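PDB 1WYD: aspartate--tRNA(Asp/Asn) ligase from Sulfolobus tokodaii, which probably attaches L-aspartate to both tRNA(Asp) and tRNA(Asn), first activating the amino acid with ATP and then transferring it to the acceptor end. Local coordinates for residues 23-28 / 67-72; 33-38 / 48-53; 133-138 / 257-262; 159-164 / 182-187; 190-195 / 227-232. All coordinates share one frame; numbering follows the deposited sequence.

In the fold
Contacts 1 and 2 lie in the OB-fold domain and join neighbouring strands of one sheet; they touch through strands 18-31 and 34-41, as where His26 N meets Ile38 O at 2.8 Å. Contact 1 is buried, while contact 2 opens toward the surface at its lysine-rich end. The other three belong to the class II synthetase domain, and all of them, like contact 1, meet the second subunit. Contact 3 packs two helices with a salt bridge, its hydrogen bond weak, beside apolar carbons. Contact 4 is again backbone pairing, whereas contact 5 buries a charged cluster near predicted aspartate-binding residues. Contacts 4 and 5 meet where Tyr191 packs on Pro159 and Ile162.

Contact 1: residues 23-28 / 67-72; sequences GWVHLL and SVIQVR
Gly23 O takes two donors from the other strand: Ile69 N binds it at 2.7 Å, nearly along the C=O axis, and Val68 CA brings a weaker C-H to it at 3.3 Å. The return bond from Gly23 N to Ile69 O measures 2.8 Å and completes an antiparallel hydrogen-bonded pair. Next comes the non-hydrogen-bonded pair of Trp24 and Val68, and then Val25 N, which binds Ser67 O at 2.9 Å. The two short strands diverge beyond this point, their directions 106° apart. This is the pairing of the first and fourth strands of the OB-fold barrel, 18-31 with 68-77. A classic beta bulge follows, with His26 and Leu27 both facing Ile38 of strand 34-41. On the Trp24 face the indole and Val68 lie side by side, pointing the same way. CG of Trp24 stands anti to its carbonyl carbon (chi1 -74°), and the pyrrole part of the ring meets Val68 CG2, which is 3.3 Å from Trp24 NE1 and 3.6 Å from Trp24 CD1. The N-H of the indole is used across the dimer, in a hydrogen bond to Gly390 O of the second subunit. Elsewhere Val25 CG2 rests 4.1 Å from Ile69 CG2, with Ile69 CD1 also touching it. Ser67 turns its hydroxyl to Thr64 OG1 and Ala98 N.

Contact 2: residues 33-38 / 48-53; sequences GKKFII and VVVDKN
Ile37 and Val48 exchange the two shortest bonds here, Val48 N to Ile37 O at 2.7 Å and Ile37 N to Val48 O at 2.8 Å. Lys35 and Val50 form a second antiparallel hydrogen-bonded pair, both of its bonds being longer. Together they hold the beta hairpin of strands 34-41 and 44-50, the second and third strands of the OB fold, whose short segments run 156° apart. Phe36 and Val49 make the non-hydrogen-bonded pair between them. Their side chains lie alongside each other and point the same way, with Val49 CG2 3.7 Å from Phe36 CE2 and Val49 CG1 also touching that carbon. On the other face, Ile37 CD1 reaches both valines, meeting Val50 CG2 at 4.0 Å and Val48 CG2 at 4.1 Å. Val48 CG1 is modelled almost eclipsing its own backbone N (chi1 -4°), and touches Ile37 O. Lys35 leaves this apolar face through a chain bent several times, and its NZ forms a salt bridge with Asp30. Toward the more exposed end the packing passes to lysine chains. The chain of Lys52 runs past the peptide of Gly33, while Lys34 lies beside Asp51 and bends at its last torsion (chi4 43°). Lys34 NZ thereby rests 3.4 Å from Asp51 CB, and its distance of 4.5 Å to Asp51 OD2 is beyond a salt bridge.

Contact 3: residues 133-138 / 257-262; sequences VIKIQS and GKEELK
Lys135 CB begins the contact by touching Glu260 CG at 4.0 Å, and the rest of the lysine chain crosses the glutamate at about a right angle. Lys135 CD lies 3.3 Å from Glu260 OE1. A bend at the third torsion (chi3 -81°) places Lys135 CE against OE1 and CG of Glu260. At the tip, Lys135 NZ makes a salt bridge with Glu260 OE1 at 3.2 Å, a weak hydrogen bond. Glu259 OE2 is 4.0 Å from the same NZ, too far for a second salt bridge, though it would still add negative charge around the ammonium. Glu260 is folded at its second torsion (chi2 72°), which turns its CD out of a straight extension. Ile136 and Glu260 slide past each other in opposite directions, and Ile136 CG1 and CD1 both touch Glu260 CB. Ile136 CD1 also comes within 4.4 Å of Leu261 CD2, a light contact. The nearest CA atoms are those of Ile136 and Gly257, 6.5 Å apart. Gly257 directly follows helix 235-256 and is the N-cap residue of helix 258-264. Helix 128-150, the long helix of class II motif 1, thus packs against this junction, with Ile253 of helix 235-256 touching Ile136 and Leu261. Met405 of helix 401-409 also meets Ile136, and Ile154 of the second subunit packs on Lys135.

Contact 4: residues 159-164 / 182-187; sequences PKIIAS and AFLAQS
Phe183 turns the edge of its ring to Ala163: Ala163 O lies near the ring plane, 3.3 Å from Phe183 CD1, and touches CE1 as well. The oxygen sits beside the CD1-CE1 bond, off the line of either C-H, while Ile162 O and Ser164 CA approach the ring obliquely. The backbone of Phe183 pairs with Ile162 through Ile162 N to Phe183 O (2.8 Å) and Phe183 N to Ile162 O (3.0 Å). Beyond this pair, Ala185 N binds Lys160 O at 2.7 Å, with Ile161 and Leu184 forming the non-hydrogen-bonded pair in between. The methyl of Ala182 is pressed against this backbone, its CB 3.3 Å from Ile162 O and 3.7 Å from Ile161 CG2. Ile162 has CG1 in the crowded position between the backbone N and the carbonyl carbon (chi1 61°), packed on Phe183 O at 3.5 Å, while its CG2 looks to Ala185 CB at 4.3 Å. Lys160 sends NZ to a salt bridge with Glu204. The second subunit grips segment 159-164: Arg422 NE of that chain bonds Ile161 O, and its Glu222 OE1 accepts from Lys160 N. The arrangement is an antiparallel pairing in a three-stranded sheet, 161-162, 180-184 and 174-177, at the dimer interface of a class II synthetase. It lies close to the active site, for Gln186 OE1 hydrogen-bonds Arg210, predicted to bind aspartate and ATP.

Contact 5: residues 190-195 / 227-232; sequences LYKELM and DVEMAF
Lys192 fills the tight part of the contact, an extended chain crossing both Asp227 and Glu229 at about a right angle. Its CG lies between the backbone N and the carbonyl carbon (chi1 66°), 3.9 Å from Glu229 CB, and farther out Lys192 CE meets Glu229 OE2 at 3.1 Å. The ammonium forms a salt bridge with Asp227 OD1; the modelled separation of 2.4 Å is implausibly short, so its exact length is doubtful. A long salt bridge of 3.8 Å joins Lys192 NZ to Glu229 OE2. Glu193 makes the looser part: Glu193 CG touches Glu229 OE1 at 3.7 Å, but the carboxylates stay apart, with Glu193 OE1 4.6 Å from Glu229 OE1. Their repulsion is probably eased by partners outside, as Glu193 OE1 bonds His394 and Glu229 OE2 forms a salt bridge with Arg359. All five touching residues are buried, so neither part is a solvent side. Helix 189-199 thus lies on strand 222-231 of the class II catalytic sheet through a buried salt-bridge network of Lys192, Asp227 and Glu229. With Lys192 in the predicted aspartate region and Arg359 predicted to bind aspartate, the network is consistent with positioning both beside the amino-acid pocket.

Contact 1: residues 23-28 / 67-72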
# COMPACT_ATOMS: atom_id res chain seq x y z
N GLY B 23 -8.53 9.37 26.83
CA GLY B 23 -7.28 8.69 26.60
C GLY B 23 -6.85 7.75 27.68
O GLY B 23 -7.68 7.23 28.43
N TRP B 24 -5.54 7.54 27.75
CA TRP B 24 -4.91 6.56 28.61
C TRP B 24 -4.25 7.21 29.83
O TRP B 24 -3.57 8.23 29.73
CB TRP B 24 -3.86 5.77 27.81
CG TRP B 24 -4.44 4.77 26.85
CD1 TRP B 24 -4.79 3.46 27.12
CD2 TRP B 24 -4.77 5.00 25.48
NE1 TRP B 24 -5.31 2.87 25.99
CE2 TRP B 24 -5.32 3.78 24.97
CE3 TRP B 24 -4.65 6.09 24.62
CZ2 TRP B 24 -5.71 3.63 23.64
CZ3 TRP B 24 -5.06 5.94 23.29
CH2 TRP B 24 -5.58 4.73 22.82
N VAL B 25 -4.49 6.59 30.97
CA VAL B 25 -3.75 6.87 32.19
C VAL B 25 -2.28 6.51 32.00
O VAL B 25 -1.88 5.35 32.15
CB VAL B 25 -4.35 6.10 33.36
CG1 VAL B 25 -3.51 6.28 34.64
CG2 VAL B 25 -5.84 6.53 33.58
N HIS B 26 -1.47 7.53 31.70
CA HIS B 26 -0.02 7.39 31.56
C HIS B 26 0.75 7.29 32.89
O HIS B 26 1.66 6.45 33.03
CB HIS B 26 0.51 8.59 30.76
CG HIS B 26 1.89 8.39 30.23
ND1 HIS B 26 2.13 7.71 29.05
CD2 HIS B 26 3.10 8.76 30.72
CE1 HIS B 26 3.44 7.68 28.84
NE2 HIS B 26 4.04 8.30 29.84
N LEU B 27 0.45 8.18 33.83
CA LEU B 27 1.07 8.19 35.16
C LEU B 27 0.08 8.70 36.16
O LEU B 27 -0.86 9.42 35.82
CB LEU B 27 2.28 9.12 35.24
CG LEU B 27 3.63 8.63 34.77
CD1 LEU B 27 4.38 9.85 34.19
CD2 LEU B 27 4.41 7.93 35.89
N LEU B 28 0.34 8.37 37.42
CA LEU B 28 -0.56 8.65 38.52
C LEU B 28 0.34 9.00 39.71
O LEU B 28 1.11 8.15 40.18
CB LEU B 28 -1.39 7.38 38.80
CG LEU B 28 -2.92 7.28 38.70
CD1 LEU B 28 -3.62 8.33 37.80
CD2 LEU B 28 -3.36 5.83 38.32
N SER B 67 -5.43 2.18 31.82
CA SER B 67 -6.88 2.33 31.72
C SER B 67 -7.27 3.48 30.81
O SER B 67 -6.56 4.51 30.69
CB SER B 67 -7.49 2.58 33.08
OG SER B 67 -7.11 1.56 33.97
N VAL B 68 -8.41 3.31 30.16
CA VAL B 68 -8.87 4.29 29.21
C VAL B 68 -9.94 5.12 29.90
O VAL B 68 -10.93 4.57 30.41
CB VAL B 68 -9.43 3.61 27.95
CG1 VAL B 68 -10.06 4.60 27.03
CG2 VAL B 68 -8.32 2.78 27.25
N ILE B 69 -9.74 6.44 29.93
CA ILE B 69 -10.70 7.30 30.59
C ILE B 69 -11.19 8.46 29.73
O ILE B 69 -10.55 8.85 28.75
CB ILE B 69 -10.20 7.82 32.02
CG1 ILE B 69 -9.07 8.86 31.92
CG2 ILE B 69 -9.84 6.70 32.93
CD1 ILE B 69 -8.71 9.47 33.27
N GLN B 70 -12.36 8.97 30.12
CA GLN B 70 -12.91 10.23 29.68
C GLN B 70 -12.75 11.19 30.84
O GLN B 70 -13.09 10.85 31.98
CB GLN B 70 -14.39 10.04 29.43
CG GLN B 70 -14.92 10.63 28.17
CD GLN B 70 -16.40 10.32 27.97
OE1 GLN B 70 -17.10 11.02 27.24
NE2 GLN B 70 -16.87 9.27 28.63
N VAL B 71 -12.23 12.38 30.58
CA VAL B 71 -12.18 13.41 31.62
C VAL B 71 -12.72 14.78 31.17
O VAL B 71 -12.23 15.40 30.23
CB VAL B 71 -10.78 13.49 32.33
CG1 VAL B 71 -9.64 13.70 31.34
CG2 VAL B 71 -10.76 14.57 33.38
N ARG B 72 -13.78 15.23 31.85
CA ARG B 72 -14.33 16.56 31.70
C ARG B 72 -13.84 17.46 32.84
O ARG B 72 -14.01 17.12 34.02
CB ARG B 72 -15.85 16.47 31.72
CG ARG B 72 -16.57 17.81 31.73
CD ARG B 72 -18.06 17.70 31.44
NE ARG B 72 -18.80 17.15 32.57
CZ ARG B 72 -18.99 17.78 33.75
NH1 ARG B 72 -18.50 19.01 33.96
NH2 ARG B 72 -19.67 17.17 34.71

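Contact 2: residues 33-38 / 48-53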
# COMPACT_ATOMS: atom_id res chain seq x y z
N GLY B 33 -2.28 16.14 48.88
CA GLY B 33 -3.68 15.77 48.82
C GLY B 33 -4.32 15.94 47.43
O GLY B 33 -5.52 15.76 47.28
N LYS B 34 -3.52 16.31 46.43
CA LYS B 34 -4.01 16.34 45.04
C LYS B 34 -3.51 15.13 44.25
O LYS B 34 -2.39 14.65 44.47
CB LYS B 34 -3.58 17.62 44.33
CG LYS B 34 -4.31 18.84 44.83
CD LYS B 34 -3.70 20.10 44.26
CE LYS B 34 -4.74 21.20 44.21
NZ LYS B 34 -5.58 21.25 45.46
N LYS B 35 -4.37 14.64 43.36
CA LYS B 35 -4.04 13.55 42.46
C LYS B 35 -3.68 14.11 41.10
O LYS B 35 -4.47 14.85 40.50
CB LYS B 35 -5.22 12.58 42.32
CG LYS B 35 -4.91 11.40 41.39
CD LYS B 35 -5.65 10.11 41.80
CE LYS B 35 -5.45 9.74 43.27
NZ LYS B 35 -4.30 8.82 43.50
N PHE B 36 -2.51 13.75 40.61
CA PHE B 36 -2.09 14.19 39.31
C PHE B 36 -2.17 13.03 38.31
O PHE B 36 -1.59 11.98 38.54
CB PHE B 36 -0.68 14.76 39.39
CG PHE B 36 -0.62 16.09 40.08
CD1 PHE B 36 -0.34 16.17 41.44
CD2 PHE B 36 -0.84 17.26 39.37
CE1 PHE B 36 -0.28 17.41 42.09
CE2 PHE B 36 -0.78 18.51 40.01
CZ PHE B 36 -0.50 18.58 41.37
N ILE B 37 -2.91 13.20 37.23
CA ILE B 37 -2.95 12.19 36.18
C ILE B 37 -2.30 12.73 34.93
O ILE B 37 -2.81 13.67 34.35
CB ILE B 37 -4.42 11.78 35.86
CG1 ILE B 37 -5.22 11.54 37.14
CG2 ILE B 37 -4.43 10.53 35.00
CD1 ILE B 37 -6.68 11.28 36.88
N ILE B 38 -1.17 12.14 34.52
CA ILE B 38 -0.69 12.38 33.17
C ILE B 38 -1.55 11.48 32.25
O ILE B 38 -1.56 10.24 32.38
CB ILE B 38 0.84 12.12 33.00
CG1 ILE B 38 1.72 12.88 34.00
CG2 ILE B 38 1.31 12.46 31.57
CD1 ILE B 38 1.38 14.34 34.26
N VAL B 48 -3.63 16.28 34.17
CA VAL B 48 -4.90 16.59 34.80
C VAL B 48 -4.74 16.58 36.31
O VAL B 48 -3.95 15.81 36.86
CB VAL B 48 -6.15 15.76 34.23
CG1 VAL B 48 -5.77 14.87 33.06
CG2 VAL B 48 -6.97 15.00 35.30
N VAL B 49 -5.47 17.46 36.97
CA VAL B 49 -5.48 17.55 38.43
C VAL B 49 -6.89 17.21 38.97
O VAL B 49 -7.91 17.57 38.38
CB VAL B 49 -4.98 18.96 38.91
CG1 VAL B 49 -4.57 18.95 40.40
CG2 VAL B 49 -3.80 19.44 38.07
N VAL B 50 -6.92 16.47 40.07
CA VAL B 50 -8.14 16.16 40.79
C VAL B 50 -7.86 16.56 42.23
O VAL B 50 -7.12 15.87 42.93
CB VAL B 50 -8.49 14.64 40.77
CG1 VAL B 50 -9.98 14.43 40.95
CG2 VAL B 50 -8.01 13.97 39.49
N ASP B 51 -8.42 17.69 42.66
CA ASP B 51 -8.25 18.09 44.05
C ASP B 51 -9.22 17.34 44.95
O ASP B 51 -10.15 16.68 44.46
CB ASP B 51 -8.28 19.62 44.28
CG ASP B 51 -9.45 20.32 43.61
OD1 ASP B 51 -10.59 19.81 43.74
OD2 ASP B 51 -9.33 21.40 42.97
N LYS B 52 -8.98 17.43 46.25
CA LYS B 52 -9.72 16.66 47.26
C LYS B 52 -11.24 16.78 47.15
O LYS B 52 -11.94 15.78 47.28
CB LYS B 52 -9.25 17.05 48.67
CG LYS B 52 -7.94 16.38 49.12
CD LYS B 52 -8.17 14.99 49.76
CE LYS B 52 -6.87 14.16 49.87
NZ LYS B 52 -7.06 12.83 50.55
N ASN B 53 -11.76 17.98 46.93
CA ASN B 53 -13.20 18.18 47.05
C ASN B 53 -14.01 18.03 45.75
O ASN B 53 -15.22 18.26 45.74
CB ASN B 53 -13.57 19.45 47.87
CG ASN B 53 -12.76 20.70 47.47
OD1 ASN B 53 -11.56 20.61 47.19
ND2 ASN B 53 -13.42 21.86 47.44

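Contact 3: residues 133-138 / 257-262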
# COMPACT_ATOMS: atom_id res chain seq x y z
N VAL B 133 8.02 6.40 15.78
CA VAL B 133 8.41 5.56 14.65
C VAL B 133 7.21 5.31 13.76
O VAL B 133 7.29 5.42 12.55
CB VAL B 133 9.06 4.23 15.13
CG1 VAL B 133 9.52 3.38 13.95
CG2 VAL B 133 10.24 4.56 16.02
N ILE B 134 6.08 5.00 14.37
CA ILE B 134 4.89 4.62 13.64
C ILE B 134 4.43 5.83 12.83
O ILE B 134 4.05 5.73 11.66
CB ILE B 134 3.82 4.17 14.67
CG1 ILE B 134 4.26 2.85 15.32
CG2 ILE B 134 2.44 4.12 14.02
CD1 ILE B 134 3.28 2.29 16.39
N LYS B 135 4.49 6.99 13.46
CA LYS B 135 4.14 8.25 12.81
C LYS B 135 5.04 8.62 11.63
O LYS B 135 4.55 9.04 10.59
CB LYS B 135 4.04 9.37 13.83
CG LYS B 135 2.74 9.29 14.60
CD LYS B 135 2.53 10.42 15.62
CE LYS B 135 3.26 10.18 16.90
NZ LYS B 135 2.81 11.14 17.99
N ILE B 136 6.35 8.42 11.78
CA ILE B 136 7.32 8.81 10.75
C ILE B 136 7.19 7.95 9.51
O ILE B 136 7.35 8.45 8.38
CB ILE B 136 8.77 8.76 11.31
CG1 ILE B 136 9.04 10.00 12.17
CG2 ILE B 136 9.84 8.65 10.22
CD1 ILE B 136 10.36 9.93 12.93
N GLN B 137 6.98 6.64 9.72
CA GLN B 137 6.77 5.73 8.64
C GLN B 137 5.62 6.19 7.76
O GLN B 137 5.70 6.12 6.55
CB GLN B 137 6.48 4.30 9.17
CG GLN B 137 6.58 3.24 8.09
CD GLN B 137 6.43 1.78 8.59
OE1 GLN B 137 5.32 1.29 8.76
NE2 GLN B 137 7.54 1.10 8.74
N SER B 138 4.54 6.69 8.37
CA SER B 138 3.33 7.02 7.64
C SER B 138 3.56 8.26 6.77
O SER B 138 3.09 8.36 5.62
CB SER B 138 2.17 7.28 8.61
OG SER B 138 1.00 7.70 7.89
N GLY B 257 7.43 16.03 11.05
CA GLY B 257 7.79 15.18 12.16
C GLY B 257 8.80 15.75 13.14
O GLY B 257 9.60 15.00 13.72
N LYS B 258 8.79 17.07 13.31
CA LYS B 258 9.71 17.81 14.16
C LYS B 258 9.69 17.23 15.56
O LYS B 258 10.74 16.93 16.13
CB LYS B 258 9.23 19.26 14.25
CG LYS B 258 10.30 20.32 14.38
CD LYS B 258 9.64 21.72 14.47
CE LYS B 258 10.54 22.74 15.21
NZ LYS B 258 9.80 24.03 15.52
N GLU B 259 8.47 17.07 16.07
CA GLU B 259 8.18 16.58 17.42
C GLU B 259 8.65 15.13 17.59
O GLU B 259 9.23 14.77 18.62
CB GLU B 259 6.69 16.81 17.74
CG GLU B 259 6.17 16.34 19.09
CD GLU B 259 4.79 15.65 19.02
OE1 GLU B 259 3.78 16.33 18.66
OE2 GLU B 259 4.70 14.42 19.32
N GLU B 260 8.46 14.33 16.55
CA GLU B 260 8.80 12.91 16.57
C GLU B 260 10.31 12.73 16.58
O GLU B 260 10.84 11.96 17.39
CB GLU B 260 8.14 12.18 15.39
CG GLU B 260 6.65 11.86 15.57
CD GLU B 260 5.72 13.08 15.49
OE1 GLU B 260 4.57 12.98 16.03
OE2 GLU B 260 6.12 14.11 14.89
N LEU B 261 11.00 13.48 15.73
CA LEU B 261 12.46 13.51 15.75
C LEU B 261 13.04 13.96 17.11
O LEU B 261 14.10 13.45 17.58
CB LEU B 261 12.98 14.40 14.63
CG LEU B 261 12.85 13.86 13.21
CD1 LEU B 261 13.12 14.94 12.21
CD2 LEU B 261 13.81 12.68 12.97
N LYS B 262 12.35 14.92 17.72
CA LYS B 262 12.69 15.43 19.04
C LYS B 262 12.64 14.27 20.05
O LYS B 262 13.64 13.98 20.70
CB LYS B 262 11.76 16.59 19.41
CG LYS B 262 12.31 17.57 20.42
CD LYS B 262 11.19 18.15 21.32
CE LYS B 262 11.79 18.82 22.59
NZ LYS B 262 10.78 19.39 23.53

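Contact 4: residues 159-164 / 182-187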
# COMPACT_ATOMS: atom_id res chain seq x y z
N PRO B 159 0.56 -9.61 -8.14
CA PRO B 159 0.26 -10.86 -7.40
C PRO B 159 1.35 -11.17 -6.39
O PRO B 159 2.55 -10.99 -6.65
CB PRO B 159 0.24 -11.92 -8.50
CG PRO B 159 -0.04 -11.16 -9.71
CD PRO B 159 0.68 -9.84 -9.59
N LYS B 160 0.92 -11.59 -5.22
CA LYS B 160 1.85 -11.97 -4.19
C LYS B 160 2.11 -13.49 -4.20
O LYS B 160 3.19 -13.94 -3.80
CB LYS B 160 1.38 -11.48 -2.81
CG LYS B 160 1.22 -9.97 -2.67
CD LYS B 160 2.47 -9.27 -3.17
CE LYS B 160 2.22 -7.84 -3.52
NZ LYS B 160 3.39 -7.25 -4.14
N ILE B 161 1.13 -14.27 -4.63
CA ILE B 161 1.30 -15.70 -4.81
C ILE B 161 1.62 -16.01 -6.26
O ILE B 161 0.83 -15.66 -7.14
CB ILE B 161 0.03 -16.49 -4.42
CG1 ILE B 161 -0.22 -16.33 -2.92
CG2 ILE B 161 0.21 -17.99 -4.79
CD1 ILE B 161 -1.52 -16.89 -2.47
N ILE B 162 2.76 -16.68 -6.49
CA ILE B 162 3.25 -16.92 -7.84
C ILE B 162 3.59 -18.38 -8.08
O ILE B 162 3.80 -19.13 -7.12
CB ILE B 162 4.49 -16.07 -8.10
CG1 ILE B 162 5.62 -16.44 -7.12
CG2 ILE B 162 4.11 -14.55 -8.07
CD1 ILE B 162 6.96 -15.75 -7.45
N ALA B 163 3.65 -18.79 -9.34
CA ALA B 163 3.93 -20.17 -9.65
C ALA B 163 5.40 -20.55 -9.42
O ALA B 163 5.67 -21.52 -8.76
CB ALA B 163 3.50 -20.51 -11.06
N SER B 164 6.33 -19.79 -9.99
CA SER B 164 7.74 -20.14 -9.86
C SER B 164 8.55 -18.88 -9.67
O SER B 164 8.09 -17.81 -10.00
CB SER B 164 8.23 -20.94 -11.08
OG SER B 164 8.06 -20.22 -12.29
N ALA B 182 2.58 -23.44 -4.61
CA ALA B 182 3.01 -22.10 -5.10
C ALA B 182 3.86 -21.42 -4.05
O ALA B 182 4.20 -22.02 -3.03
CB ALA B 182 1.83 -21.25 -5.49
N PHE B 183 4.24 -20.18 -4.31
CA PHE B 183 5.12 -19.46 -3.42
C PHE B 183 4.77 -17.94 -3.23
O PHE B 183 4.07 -17.30 -4.05
CB PHE B 183 6.58 -19.60 -3.91
CG PHE B 183 6.97 -21.02 -4.34
CD1 PHE B 183 6.93 -21.39 -5.70
CD2 PHE B 183 7.43 -21.96 -3.40
CE1 PHE B 183 7.29 -22.72 -6.08
CE2 PHE B 183 7.79 -23.26 -3.78
CZ PHE B 183 7.72 -23.64 -5.12
N LEU B 184 5.31 -17.39 -2.15
CA LEU B 184 5.18 -16.02 -1.82
C LEU B 184 6.29 -15.21 -2.59
O LEU B 184 7.51 -15.51 -2.51
CB LEU B 184 5.33 -15.85 -0.30
CG LEU B 184 4.13 -16.01 0.62
CD1 LEU B 184 4.40 -15.41 2.01
CD2 LEU B 184 2.89 -15.37 0.03
N ALA B 185 5.85 -14.22 -3.34
CA ALA B 185 6.77 -13.37 -4.11
C ALA B 185 7.83 -12.71 -3.25
O ALA B 185 7.55 -12.34 -2.12
CB ALA B 185 5.97 -12.32 -4.87
N GLN B 186 9.03 -12.52 -3.77
CA GLN B 186 10.03 -11.72 -3.02
C GLN B 186 10.09 -10.27 -3.47
O GLN B 186 10.80 -9.46 -2.89
CB GLN B 186 11.43 -12.35 -3.09
CG GLN B 186 12.10 -12.14 -4.44
CD GLN B 186 13.53 -12.59 -4.44
OE1 GLN B 186 14.26 -12.39 -3.48
NE2 GLN B 186 13.94 -13.22 -5.53
N SER B 187 9.39 -9.93 -4.54
CA SER B 187 9.48 -8.58 -5.06
C SER B 187 8.48 -8.55 -6.19
O SER B 187 8.13 -9.61 -6.69
CB SER B 187 10.89 -8.32 -5.54
OG SER B 187 10.99 -8.31 -6.95

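Contact 5: residues 190-195 / 227-232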
# COMPACT_ATOMS: atom_id res chain seq x y z
N LEU B 190 8.97 -8.85 -11.97
CA LEU B 190 8.44 -9.12 -13.29
C LEU B 190 7.18 -8.33 -13.58
O LEU B 190 7.03 -7.78 -14.67
CB LEU B 190 8.14 -10.64 -13.46
CG LEU B 190 7.25 -11.03 -14.67
CD1 LEU B 190 7.98 -10.81 -16.01
CD2 LEU B 190 6.76 -12.49 -14.57
N TYR B 191 6.28 -8.24 -12.59
CA TYR B 191 4.98 -7.63 -12.80
C TYR B 191 5.04 -6.12 -13.02
O TYR B 191 4.26 -5.59 -13.83
CB TYR B 191 4.02 -8.03 -11.70
CG TYR B 191 3.71 -9.53 -11.76
CD1 TYR B 191 4.43 -10.44 -10.97
CD2 TYR B 191 2.75 -10.04 -12.63
CE1 TYR B 191 4.16 -11.83 -11.02
CE2 TYR B 191 2.48 -11.41 -12.70
CZ TYR B 191 3.20 -12.30 -11.89
OH TYR B 191 2.96 -13.66 -11.94
N LYS B 192 5.97 -5.45 -12.34
CA LYS B 192 6.07 -4.00 -12.45
C LYS B 192 6.72 -3.63 -13.77
O LYS B 192 6.37 -2.63 -14.38
CB LYS B 192 6.78 -3.37 -11.22
CG LYS B 192 8.22 -3.73 -11.08
CD LYS B 192 8.80 -3.26 -9.76
CE LYS B 192 10.33 -3.39 -9.81
NZ LYS B 192 11.03 -2.96 -8.59
N GLU B 193 7.63 -4.49 -14.25
CA GLU B 193 8.17 -4.32 -15.59
C GLU B 193 7.05 -4.41 -16.59
O GLU B 193 6.94 -3.57 -17.48
CB GLU B 193 9.23 -5.37 -15.90
CG GLU B 193 10.44 -5.32 -14.97
CD GLU B 193 11.66 -6.03 -15.54
OE1 GLU B 193 11.98 -5.81 -16.73
OE2 GLU B 193 12.32 -6.77 -14.78
N LEU B 194 6.20 -5.43 -16.42
CA LEU B 194 5.06 -5.65 -17.28
C LEU B 194 4.13 -4.44 -17.31
O LEU B 194 3.69 -4.03 -18.39
CB LEU B 194 4.24 -6.89 -16.84
CG LEU B 194 4.94 -8.26 -16.99
CD1 LEU B 194 3.92 -9.37 -16.93
CD2 LEU B 194 5.77 -8.35 -18.27
N MET B 195 3.81 -3.94 -16.12
CA MET B 195 2.90 -2.81 -15.99
C MET B 195 3.59 -1.54 -16.46
O MET B 195 2.91 -0.61 -16.87
CB MET B 195 2.42 -2.63 -14.56
CG MET B 195 1.59 -3.76 -14.03
SD MET B 195 0.04 -3.87 -14.84
CE MET B 195 -0.82 -2.54 -14.07
N ASP B 227 8.60 0.04 -4.54
CA ASP B 227 9.08 -0.28 -5.90
C ASP B 227 8.61 0.69 -6.93
O ASP B 227 7.45 1.18 -6.88
CB ASP B 227 8.61 -1.68 -6.33
CG ASP B 227 9.44 -2.76 -5.71
OD1 ASP B 227 10.54 -3.08 -6.25
OD2 ASP B 227 9.10 -3.33 -4.67
N VAL B 228 9.47 0.91 -7.92
CA VAL B 228 9.24 1.90 -8.94
C VAL B 228 9.83 1.40 -10.22
O VAL B 228 10.94 0.90 -10.23
CB VAL B 228 9.93 3.20 -8.52
CG1 VAL B 228 9.99 4.21 -9.66
CG2 VAL B 228 9.23 3.75 -7.28
N GLU B 229 9.08 1.53 -11.31
CA GLU B 229 9.53 1.03 -12.59
C GLU B 229 9.15 2.10 -13.60
O GLU B 229 8.03 2.59 -13.58
CB GLU B 229 8.87 -0.35 -12.92
CG GLU B 229 9.65 -1.23 -13.91
CD GLU B 229 11.05 -1.65 -13.43
OE1 GLU B 229 11.91 -1.98 -14.27
OE2 GLU B 229 11.31 -1.70 -12.21
N MET B 230 10.09 2.49 -14.45
CA MET B 230 9.93 3.65 -15.31
C MET B 230 10.32 3.32 -16.75
O MET B 230 11.46 3.02 -17.04
CB MET B 230 10.74 4.83 -14.74
CG MET B 230 10.47 6.16 -15.40
SD MET B 230 11.63 7.54 -14.89
CE MET B 230 10.53 8.83 -15.03
N ALA B 231 9.34 3.31 -17.65
CA ALA B 231 9.64 3.14 -19.07
C ALA B 231 10.31 4.38 -19.67
O ALA B 231 10.07 5.52 -19.20
CB ALA B 231 8.40 2.72 -19.85
N PHE B 232 11.17 4.12 -20.66
CA PHE B 232 12.01 5.11 -21.36
C PHE B 232 12.90 5.84 -20.39
O PHE B 232 12.94 7.06 -20.33
CB PHE B 232 11.17 6.08 -22.22
CG PHE B 232 10.25 5.38 -23.18
CD1 PHE B 232 8.90 5.24 -22.89
CD2 PHE B 232 10.75 4.81 -24.34
CE1 PHE B 232 8.05 4.55 -23.77
CE2 PHE B 232 9.91 4.13 -25.23
CZ PHE B 232 8.55 4.00 -24.95